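Local coordinates for telomere length regulator taz1 (Schizosaccharomyces pombe, PDB 4ZMK), which binds double-stranded telomeric DNA, forms homodimers and regulates telomere length and function, here represented by its dimerization domain, at the interface of chains A and B. Numbering follows the deposited sequence. Chains: chain A/B, Telomere length regulator taz1.

The interface of chains A and B. Residues chain A 31, 51, 54-55, 58; chain B 31-32, 34-35.
Helix 44-70 of chain A lies against helix 20-40 of chain B, while the two 20-40 helices also touch each other, in part of the two-fold symmetric four-helix interface of the Taz1 dimerization domain. At its middle three oxygens meet: A:Ser54 OG is 3.0 Å from the hydroxyl OG1 of B:Thr35 and 3.0 Å from the backbone carbonyl O of B:Leu31, and its hydrogen can go to either or be shared. B:Thr35 OG1 itself donates to that carbonyl one helical turn back, from above its plane (37° out), an intrahelical bond that is likely to steady the hydroxyl facing A:Ser54; OG1 then probably accepts from A:Ser54, though hydrogens are not seen. B:Ile34 CG2 lies against OG and CB of the same serine. Methyl CG2 of B:Thr35 stands anti to its backbone N and crosses the A:Arg51 chain at about a right angle, 3.9 Å from CG. One turn along, A:Ser58 OG donates to the carboxylate OD1 of B:Asp32 at 2.7 Å, on the syn side but 35° out of plane. An alanine in place of B:Asp32 would probably leave the A:Ser58 hydroxyl without this acceptor and free to turn. B:Leu31 splits its methyls between two partners: CD1 packs on the backbone N and CA of A:Ser58. In B:Leu31, CG lies anti to the carbonyl carbon (chi1 -74°), which with chi2 turns CD2 towards the two-fold mate, where A:Leu31 CD2 and B:Leu31 CD2 meet at 3.6 Å.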
loop_
_atom_site.group_PDB
_atom_site.type_symbol
_atom_site.label_atom_id
_atom_site.label_comp_id
_atom_site.label_asym_id
_atom_site.label_seq_id
_atom_site.Cartn_x
_atom_site.Cartn_y
_atom_site.Cartn_z
ATOM N N LEU A 31 0.199 2.818 -4.650
ATOM C CA LEU A 31 1.474 3.075 -3.974
ATOM C C LEU A 31 2.472 3.854 -4.835
ATOM O O LEU A 31 3.231 4.672 -4.329
ATOM C CB LEU A 31 2.110 1.764 -3.530
ATOM C CG LEU A 31 1.472 1.085 -2.335
ATOM C CD1 LEU A 31 1.961 -0.353 -2.250
ATOM C CD2 LEU A 31 1.828 1.846 -1.077
ATOM N N ARG A 51 -0.632 11.347 2.516
ATOM C CA ARG A 51 -1.194 10.744 3.714
ATOM C C ARG A 51 -2.664 10.354 3.511
ATOM O O ARG A 51 -3.099 9.314 3.992
ATOM C CB ARG A 51 -1.057 11.697 4.899
ATOM C CG ARG A 51 -1.642 11.163 6.184
ATOM C CD ARG A 51 -1.779 12.265 7.224
ATOM N NE ARG A 51 -2.326 13.493 6.652
ATOM C CZ ARG A 51 -3.604 13.663 6.337
ATOM N NH1 ARG A 51 -4.471 12.679 6.541
ATOM N NH2 ARG A 51 -4.015 14.812 5.818
ATOM N N SER A 54 -2.555 7.166 1.358
ATOM C CA SER A 54 -2.118 6.010 2.134
ATOM C C SER A 54 -3.233 5.467 3.020
ATOM O O SER A 54 -3.496 4.275 3.055
ATOM C CB SER A 54 -0.904 6.384 2.985
ATOM O OG SER A 54 -0.411 5.266 3.700
ATOM N N HIS A 55 -3.871 6.378 3.741
ATOM C CA HIS A 55 -4.970 6.074 4.642
ATOM C C HIS A 55 -6.187 5.508 3.928
ATOM O O HIS A 55 -6.829 4.581 4.407
ATOM C CB HIS A 55 -5.366 7.339 5.397
ATOM C CG HIS A 55 -6.355 7.102 6.488
ATOM N ND1 HIS A 55 -7.665 7.530 6.409
ATOM C CD2 HIS A 55 -6.234 6.481 7.680
ATOM C CE1 HIS A 55 -8.304 7.182 7.507
ATOM N NE2 HIS A 55 -7.456 6.544 8.302
ATOM N N SER A 58 -5.308 1.968 2.795
ATOM C CA SER A 58 -5.303 1.063 3.943
ATOM C C SER A 58 -6.742 0.687 4.330
ATOM O O SER A 58 -7.071 -0.471 4.536
ATOM C CB SER A 58 -4.583 1.713 5.114
ATOM O OG SER A 58 -4.401 0.811 6.178
ATOM N N LEU B 31 1.116 0.260 5.319
ATOM C CA LEU B 31 0.499 1.546 4.978
ATOM C C LEU B 31 0.208 2.422 6.199
ATOM O O LEU B 31 0.318 3.642 6.136
ATOM C CB LEU B 31 -0.792 1.322 4.201
ATOM C CG LEU B 31 -0.634 0.876 2.761
ATOM C CD1 LEU B 31 -1.964 0.345 2.248
ATOM C CD2 LEU B 31 -0.167 2.045 1.923
ATOM N N ASP B 32 -0.188 1.808 7.304
ATOM C CA ASP B 32 -0.451 2.563 8.529
ATOM C C ASP B 32 0.827 3.213 9.083
ATOM O O ASP B 32 0.780 4.288 9.676
ATOM C CB ASP B 32 -1.072 1.658 9.604
ATOM C CG ASP B 32 -2.496 1.240 9.272
ATOM O OD1 ASP B 32 -3.066 1.783 8.303
ATOM O OD2 ASP B 32 -3.049 0.377 9.992
ATOM N N ILE B 34 3.300 4.178 7.117
ATOM C CA ILE B 34 3.482 5.289 6.179
ATOM C C ILE B 34 2.598 6.481 6.552
ATOM O O ILE B 34 3.055 7.620 6.572
ATOM C CB ILE B 34 3.170 4.841 4.725
ATOM C CG1 ILE B 34 4.226 3.858 4.243
ATOM C CG2 ILE B 34 3.081 6.021 3.770
ATOM C CD1 ILE B 34 3.845 3.176 2.952
ATOM N N THR B 35 1.328 6.211 6.831
ATOM C CA THR B 35 0.409 7.241 7.310
ATOM C C THR B 35 0.950 7.922 8.563
ATOM O O THR B 35 0.900 9.143 8.696
ATOM C CB THR B 35 -0.980 6.655 7.612
ATOM O OG1 THR B 35 -1.503 6.061 6.428
ATOM C CG2 THR B 35 -1.937 7.729 8.070
#